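Local structure of gamma-glutamyltranspeptidase (Ggt) (Helicobacter pylori 26695, 5BPK) at residues Asp341-Asn345 with Lys346-Lys350; Lys351-Asp354 with Thr355-Pro358; Tyr306-Ser309 with Lys310-His313. The protein probably cleaves gamma-glutamyl bonds in glutathione and related compounds and transfers the glutamyl group to water or an acceptor, as an Ntn-hydrolase. All blocks are in the same frame, centred on the assembly; numbering follows the deposited sequence.

Overall arrangement
Following the chain from its N terminus, contact 3 (306-313) comes first, where the loop after helix 285-296 turns into helix 309-329. Contact 1 (341-350) then marks the turn by which short helix 340-343 gives way to helix 346-354, and contact 2 (351-358) follows directly, where the chain runs out of that helix. All three are local and in series, so none nests in or crosses another, and none closes a long loop. Contacts 1 and 2 share helix 346-354, with centres about 14 Å apart. Contact 2 also returns to contact 3: Gln357 O lies 2.6 Å from His313 NE2, a probable hydrogen bond that ties the exit of the later helix to the start of helix 309-329.

Contact 1 of 3, residues Asp341-Asn345 with Lys346-Lys350; sequences DKLIN and KAYAK
Asn345 OD1 receives two backbone N-H groups at the start of helix 346-354, which identifies Asn345 as its N-cap. The sounder bond comes from Tyr348 N, 3.1 Å from Asn345 OD1, with the donor in the plane of the side-chain amide and on a lone pair of the oxygen. Ala347 N stands nearer to Asn345 OD1, at 2.8 Å, but its N-H is bent to 121° at the hydrogen and the bond is weak. The torsion behind this cap has CG anti to the backbone N (chi1 -178°), which swings the amide beside the carbonyl carbon and over the first turn. Two N-H donors also tell the oxygen from the nitrogen of the amide, and they would probably polarise its C=O, as the N-terminal end of a helix does. The main chain of the same residue begins the regular bonding: Ala349 N donates to Asn345 O over 3.2 Å, nearly straight at 164°.

Beyond the cap, Tyr348 reaches back along the preceding turn. Its side chain runs beside that of Leu343, pointing the same way, with Tyr348 CE2 4.0 Å from Leu343 CD2. Leu343 O meets the edge of the ring, in its plane, 3.8 Å from Tyr348 CD2, whereas Lys342 O approaches obliquely, 3.6 Å from that same CD2. The far end of the ring is held separately, by Tyr348 OH bonding to Asp325. Lys346 leaves on another side, where NZ hydrogen-bonds Ser270 O and Asn294 OD1 and forms a salt bridge with Glu297. The turn packs against helix 285-296, Ile344 touching Ile290 and Ala349 touching Asn294, while Leu343 and Tyr348 touch helix 309-329 at Asp325 and Gln321 respectively.

Contact 2 of 3, residues Lys351-Asp354 with Thr355-Pro358; sequences KIFD and TIQP
Thr355 and Ile356 bond back to Ile352 and Phe353 where helix 346-354 runs into the following loop, two successive i to i-3 bonds with the spacing of a 3-10 turn. In Thr355 the hydroxyl stands between the backbone N and the carbonyl carbon (chi1 70°), and this rotation folds OG1 back onto the helix. Thr355 OG1 donates to Ile352 O over 2.7 Å, in the carbonyl plane and on a lone pair. Thr355 N shares the acceptor, 3.0 Å from Ile352 O, but comes from above the carbonyl plane. One oxygen is therefore gripped by both the hydroxyl and the amide of a single residue, which fixes the side chain's rotation. That rotation also lays the methyl on the preceding carbonyl, with Thr355 CG2 3.3 Å from Lys351 O.

Ile356 repeats the backbone half of this pattern: Ile356 N donates to Phe353 O across 3.0 Å at 159°, again from above the carbonyl plane. Its CG1 is anti to its own carbonyl carbon (chi1 -55°), which brings the longer branch over Phe353 O, and CD1 continues obliquely toward the aromatic ring, 4.3 Å from Phe353 CD1. Val295 of helix 285-296 is touched by Ile352, Phe353 and Ile356 alike, while Ile352 and Ile356 also meet helix 309-329 at Gln321 and Glu317. Asp354 bonds elsewhere, in a salt bridge to Lys350 one turn earlier.

A water joins the two sides where the backbone opens out. It donates to Phe353 O at 2.8 Å and to Ile356 O at 2.7 Å. The water oxygen also hovers over one face of the Phe353 ring, at a height of 3.7 Å from the ring plane and displaced toward the rim.

Contact 3 of 3, residues Tyr306-Ser309 with Lys310-His313; sequences YGAS and KNIH
Ile312 sets CG1 beside its backbone N, opposite the carbonyl carbon (chi1 -66°), and extends beyond it, which carries CD1 back over the loop to within 3.7 Å of Gly307 O. In Asn311 CG likewise stands beside the backbone N (-69°), and the amide is brought next to Ala308, with Asn311 ND2 4.0 Å from Ala308 CB. That nitrogen bonds to Leu301 O, joining the helix start to the loop before it.

Ala308 is the N-cap of helix 309-329, and its carbonyl takes up the first turn. Ile312 N donates to Ala308 O over 3.0 Å, nearly along the C=O axis, and a weak, bent bond from Asn311 N joins it. His313 N then reaches Ser309 O at 2.9 Å, a regular helical bond. Gly307 precedes the cap with a positive phi of 80°, a value that favours glycine.

A neighbouring subunit packs against this helix start, its Phe124 on Ile312 and its Tyr111 on Asn311. Polar links to that subunit run from His313 ND1 to its Tyr153 OH and from Tyr306 OH to its Pro122 O. The other ring nitrogen of His313 faces Gln357 O of its own chain. If that probable bond forms, NE2 is expected to be protonated, since a carbonyl oxygen can only accept; in a neutral ring ND1 would then probably be the acceptor.

Contact 1 of 3, residues Asp341-Asn345 with Lys346-Lys350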
loop_
_atom_site.group_PDB
_atom_site.type_symbol
_atom_site.label_atom_id
_atom_site.label_comp_id
_atom_site.label_asym_id
_atom_site.label_seq_id
_atom_site.Cartn_x
_atom_site.Cartn_y
_atom_site.Cartn_z
ATOM N N ASP A 341 -20.396 6.751 0.646
ATOM C CA ASP A 341 -21.653 6.001 0.640
ATOM C C ASP A 341 -22.304 5.984 -0.741
ATOM O O ASP A 341 -22.883 4.973 -1.126
ATOM C CB ASP A 341 -22.638 6.560 1.678
ATOM C CG ASP A 341 -22.285 6.158 3.110
ATOM O OD1 ASP A 341 -21.412 5.285 3.317
ATOM O OD2 ASP A 341 -22.897 6.712 4.043
ATOM N N LYS A 342 -22.215 7.090 -1.477
ATOM C CA LYS A 342 -22.764 7.137 -2.840
ATOM C C LYS A 342 -21.937 6.288 -3.804
ATOM O O LYS A 342 -22.485 5.606 -4.662
ATOM C CB LYS A 342 -22.868 8.579 -3.358
ATOM C CG LYS A 342 -23.925 9.421 -2.639
ATOM C CD LYS A 342 -23.899 10.860 -3.120
ATOM C CE LYS A 342 -24.901 11.724 -2.368
ATOM N NZ LYS A 342 -24.903 13.116 -2.900
ATOM N N LEU A 343 -20.616 6.339 -3.670
ATOM C CA LEU A 343 -19.731 5.591 -4.557
ATOM C C LEU A 343 -19.846 4.069 -4.381
ATOM O O LEU A 343 -19.662 3.332 -5.347
ATOM C CB LEU A 343 -18.270 6.051 -4.387
ATOM C CG LEU A 343 -17.950 7.474 -4.873
ATOM C CD1 LEU A 343 -16.560 7.872 -4.424
ATOM C CD2 LEU A 343 -18.104 7.625 -6.415
ATOM N N ILE A 344 -20.149 3.612 -3.165
ATOM C CA ILE A 344 -20.287 2.175 -2.894
ATOM C C ILE A 344 -21.736 1.703 -2.924
ATOM O O ILE A 344 -22.018 0.548 -2.604
ATOM C CB ILE A 344 -19.584 1.727 -1.568
ATOM C CG1 ILE A 344 -20.278 2.282 -0.305
ATOM C CG2 ILE A 344 -18.120 2.131 -1.596
ATOM C CD1 ILE A 344 -19.661 1.801 1.013
ATOM N N ASN A 345 -22.652 2.594 -3.296
ATOM C CA ASN A 345 -24.073 2.239 -3.411
ATOM C C ASN A 345 -24.276 1.269 -4.570
ATOM O O ASN A 345 -23.860 1.543 -5.684
ATOM C CB ASN A 345 -24.899 3.510 -3.633
ATOM C CG ASN A 345 -26.382 3.248 -3.711
ATOM O OD1 ASN A 345 -26.910 2.955 -4.779
ATOM N ND2 ASN A 345 -27.071 3.410 -2.592
ATOM N N LYS A 346 -24.930 0.140 -4.307
ATOM C CA LYS A 346 -25.155 -0.843 -5.359
ATOM C C LYS A 346 -26.054 -0.345 -6.498
ATOM O O LYS A 346 -25.898 -0.804 -7.616
ATOM C CB LYS A 346 -25.658 -2.166 -4.787
ATOM C CG LYS A 346 -24.573 -2.918 -3.992
ATOM C CD LYS A 346 -25.024 -4.294 -3.567
ATOM C CE LYS A 346 -23.987 -4.965 -2.693
ATOM N NZ LYS A 346 -22.776 -5.448 -3.418
ATOM N N ALA A 347 -26.952 0.607 -6.228
ATOM C CA ALA A 347 -27.775 1.202 -7.290
ATOM C C ALA A 347 -26.925 2.018 -8.273
ATOM O O ALA A 347 -27.177 2.014 -9.481
ATOM C CB ALA A 347 -28.912 2.067 -6.696
ATOM N N TYR A 348 -25.931 2.734 -7.759
ATOM C CA TYR A 348 -24.986 3.449 -8.615
ATOM C C TYR A 348 -24.191 2.468 -9.483
ATOM O O TYR A 348 -23.976 2.698 -10.677
ATOM C CB TYR A 348 -24.040 4.304 -7.744
ATOM C CG TYR A 348 -22.971 5.062 -8.520
ATOM C CD1 TYR A 348 -23.301 5.838 -9.628
ATOM C CD2 TYR A 348 -21.636 5.010 -8.136
ATOM C CE1 TYR A 348 -22.335 6.522 -10.331
ATOM C CE2 TYR A 348 -20.654 5.704 -8.834
ATOM C CZ TYR A 348 -21.004 6.454 -9.926
ATOM O OH TYR A 348 -20.052 7.132 -10.637
ATOM N N ALA A 349 -23.730 1.388 -8.863
ATOM C CA ALA A 349 -22.992 0.350 -9.578
ATOM C C ALA A 349 -23.844 -0.269 -10.686
ATOM O O ALA A 349 -23.342 -0.572 -11.768
ATOM C CB ALA A 349 -22.515 -0.731 -8.615
ATOM N N LYS A 350 -25.130 -0.469 -10.398
ATOM C CA LYS A 350 -26.064 -1.012 -11.387
ATOM C C LYS A 350 -26.195 -0.054 -12.584
ATOM O O LYS A 350 -26.193 -0.498 -13.741
ATOM C CB LYS A 350 -27.424 -1.331 -10.736
ATOM C CG LYS A 350 -28.559 -1.751 -11.697
ATOM C CD LYS A 350 -28.201 -2.926 -12.609
ATOM C CE LYS A 350 -29.450 -3.432 -13.353
ATOM N NZ LYS A 350 -29.131 -4.263 -14.541
#

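Contact 2 of 3, residues Lys351-Asp354 with Thr355-Pro358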
loop_
_atom_site.group_PDB
_atom_site.type_symbol
_atom_site.label_atom_id
_atom_site.label_comp_id
_atom_site.label_asym_id
_atom_site.label_seq_id
_atom_site.Cartn_x
_atom_site.Cartn_y
_atom_site.Cartn_z
ATOM N N LYS A 351 -26.299 1.249 -12.310
ATOM C CA LYS A 351 -26.335 2.268 -13.365
ATOM C C LYS A 351 -25.082 2.229 -14.244
ATOM O O LYS A 351 -25.161 2.328 -15.466
ATOM C CB LYS A 351 -26.513 3.668 -12.768
ATOM C CG LYS A 351 -27.930 3.936 -12.303
ATOM C CD LYS A 351 -28.118 5.323 -11.702
ATOM C CE LYS A 351 -29.471 5.415 -10.993
ATOM N NZ LYS A 351 -29.792 6.783 -10.502
ATOM N N ILE A 352 -23.927 2.068 -13.615
ATOM C CA ILE A 352 -22.685 1.902 -14.352
ATOM C C ILE A 352 -22.738 0.636 -15.216
ATOM O O ILE A 352 -22.496 0.681 -16.432
ATOM C CB ILE A 352 -21.450 1.821 -13.412
ATOM C CG1 ILE A 352 -21.267 3.125 -12.624
ATOM C CG2 ILE A 352 -20.188 1.517 -14.238
ATOM C CD1 ILE A 352 -20.188 3.054 -11.521
ATOM N N PHE A 353 -23.097 -0.482 -14.591
ATOM C CA PHE A 353 -23.190 -1.756 -15.305
ATOM C C PHE A 353 -24.076 -1.651 -16.560
ATOM O O PHE A 353 -23.713 -2.142 -17.627
ATOM C CB PHE A 353 -23.698 -2.859 -14.381
ATOM C CG PHE A 353 -23.792 -4.191 -15.049
ATOM C CD1 PHE A 353 -22.653 -4.956 -15.256
ATOM C CD2 PHE A 353 -25.017 -4.670 -15.500
ATOM C CE1 PHE A 353 -22.728 -6.172 -15.889
ATOM C CE2 PHE A 353 -25.105 -5.897 -16.126
ATOM C CZ PHE A 353 -23.961 -6.652 -16.322
ATOM N N ASP A 354 -25.212 -0.976 -16.430
ATOM C CA ASP A 354 -26.191 -0.906 -17.523
ATOM C C ASP A 354 -25.680 -0.105 -18.731
ATOM O O ASP A 354 -26.236 -0.234 -19.835
ATOM C CB ASP A 354 -27.529 -0.340 -17.019
ATOM C CG ASP A 354 -28.303 -1.324 -16.125
ATOM O OD1 ASP A 354 -28.004 -2.539 -16.131
ATOM O OD2 ASP A 354 -29.239 -0.878 -15.419
ATOM N N THR A 355 -24.635 0.709 -18.539
ATOM C CA THR A 355 -24.003 1.440 -19.653
ATOM C C THR A 355 -22.984 0.598 -20.441
ATOM O O THR A 355 -22.520 1.009 -21.514
ATOM C CB THR A 355 -23.301 2.752 -19.183
ATOM O OG1 THR A 355 -22.130 2.442 -18.407
ATOM C CG2 THR A 355 -24.256 3.620 -18.365
ATOM N N ILE A 356 -22.619 -0.564 -19.910
ATOM C CA ILE A 356 -21.605 -1.393 -20.539
ATOM C C ILE A 356 -22.240 -2.159 -21.699
ATOM O O ILE A 356 -23.193 -2.915 -21.506
ATOM C CB ILE A 356 -20.937 -2.353 -19.537
ATOM C CG1 ILE A 356 -20.367 -1.561 -18.357
ATOM C CG2 ILE A 356 -19.847 -3.164 -20.225
ATOM C CD1 ILE A 356 -19.851 -2.406 -17.237
ATOM N N GLN A 357 -21.710 -1.927 -22.896
ATOM C CA GLN A 357 -22.187 -2.567 -24.119
ATOM C C GLN A 357 -21.359 -3.818 -24.396
ATOM O O GLN A 357 -20.180 -3.863 -24.072
ATOM C CB GLN A 357 -22.054 -1.606 -25.304
ATOM C CG GLN A 357 -22.789 -0.281 -25.143
ATOM C CD GLN A 357 -24.286 -0.447 -25.012
ATOM O OE1 GLN A 357 -24.911 0.140 -24.126
ATOM N NE2 GLN A 357 -24.873 -1.256 -25.888
ATOM N N PRO A 358 -21.971 -4.845 -25.007
ATOM C CA PRO A 358 -21.221 -6.086 -25.242
ATOM C C PRO A 358 -20.054 -5.955 -26.230
ATOM O O PRO A 358 -19.076 -6.698 -26.133
ATOM C CB PRO A 358 -22.289 -7.043 -25.795
ATOM C CG PRO A 358 -23.368 -6.169 -26.316
ATOM C CD PRO A 358 -23.380 -4.962 -25.424
HETATM O O HOH W 1 -24.281 -4.214 -19.377
#

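Contact 3 of 3, residues Tyr306-Ser309 with Lys310-His313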
loop_
_atom_site.group_PDB
_atom_site.type_symbol
_atom_site.label_atom_id
_atom_site.label_comp_id
_atom_site.label_asym_id
_atom_site.label_seq_id
_atom_site.Cartn_x
_atom_site.Cartn_y
_atom_site.Cartn_z
ATOM N N TYR A 306 -12.069 -17.375 -15.709
ATOM C CA TYR A 306 -10.874 -16.534 -15.730
ATOM C C TYR A 306 -10.406 -16.215 -17.149
ATOM O O TYR A 306 -10.301 -17.098 -17.996
ATOM C CB TYR A 306 -9.720 -17.177 -14.946
ATOM C CG TYR A 306 -8.437 -16.402 -15.120
ATOM C CD1 TYR A 306 -8.223 -15.211 -14.422
ATOM C CD2 TYR A 306 -7.468 -16.820 -16.019
ATOM C CE1 TYR A 306 -7.083 -14.465 -14.607
ATOM C CE2 TYR A 306 -6.320 -16.088 -16.210
ATOM C CZ TYR A 306 -6.127 -14.912 -15.503
ATOM O OH TYR A 306 -4.981 -14.187 -15.705
ATOM N N GLY A 307 -10.105 -14.944 -17.388
ATOM C CA GLY A 307 -9.476 -14.527 -18.633
ATOM C C GLY A 307 -10.395 -14.362 -19.832
ATOM O O GLY A 307 -9.917 -14.075 -20.924
ATOM N N ALA A 308 -11.703 -14.533 -19.644
ATOM C CA ALA A 308 -12.652 -14.343 -20.736
ATOM C C ALA A 308 -12.726 -12.856 -21.099
ATOM O O ALA A 308 -12.824 -12.004 -20.205
ATOM C CB ALA A 308 -14.023 -14.864 -20.336
ATOM N N SER A 309 -12.714 -12.533 -22.394
ATOM C CA SER A 309 -12.788 -11.112 -22.808
ATOM C C SER A 309 -14.075 -10.416 -22.312
ATOM O O SER A 309 -14.030 -9.259 -21.926
ATOM C CB SER A 309 -12.632 -10.943 -24.321
ATOM O OG SER A 309 -13.748 -11.459 -25.015
ATOM N N LYS A 310 -15.205 -11.120 -22.287
ATOM C CA LYS A 310 -16.438 -10.511 -21.772
ATOM C C LYS A 310 -16.263 -10.077 -20.317
ATOM O O LYS A 310 -16.756 -9.015 -19.912
ATOM C CB LYS A 310 -17.646 -11.450 -21.946
ATOM C CG LYS A 310 -18.864 -11.062 -21.130
ATOM C CD LYS A 310 -20.134 -11.795 -21.555
ATOM C CE LYS A 310 -21.300 -11.430 -20.643
ATOM N NZ LYS A 310 -21.073 -11.846 -19.225
ATOM N N ASN A 311 -15.584 -10.903 -19.524
ATOM C CA ASN A 311 -15.407 -10.620 -18.105
ATOM C C ASN A 311 -14.414 -9.486 -17.870
ATOM O O ASN A 311 -14.658 -8.608 -17.040
ATOM C CB ASN A 311 -14.988 -11.882 -17.357
ATOM C CG ASN A 311 -16.097 -12.919 -17.277
ATOM O OD1 ASN A 311 -17.266 -12.649 -17.586
ATOM N ND2 ASN A 311 -15.739 -14.113 -16.843
ATOM N N ILE A 312 -13.318 -9.500 -18.628
ATOM C CA ILE A 312 -12.295 -8.445 -18.570
ATOM C C ILE A 312 -12.926 -7.090 -18.940
ATOM O O ILE A 312 -12.653 -6.060 -18.296
ATOM C CB ILE A 312 -11.105 -8.775 -19.491
ATOM C CG1 ILE A 312 -10.362 -10.020 -18.982
ATOM C CG2 ILE A 312 -10.138 -7.581 -19.627
ATOM C CD1 ILE A 312 -9.363 -10.589 -19.952
ATOM N N HIS A 313 -13.772 -7.112 -19.974
ATOM C CA HIS A 313 -14.500 -5.923 -20.442
ATOM C C HIS A 313 -15.369 -5.303 -19.344
ATOM O O HIS A 313 -15.304 -4.095 -19.084
ATOM C CB HIS A 313 -15.345 -6.287 -21.676
ATOM C CG HIS A 313 -16.205 -5.173 -22.184
ATOM N ND1 HIS A 313 -15.735 -3.888 -22.352
ATOM C CD2 HIS A 313 -17.489 -5.166 -22.609
ATOM C CE1 HIS A 313 -16.701 -3.133 -22.846
ATOM N NE2 HIS A 313 -17.776 -3.882 -23.011
#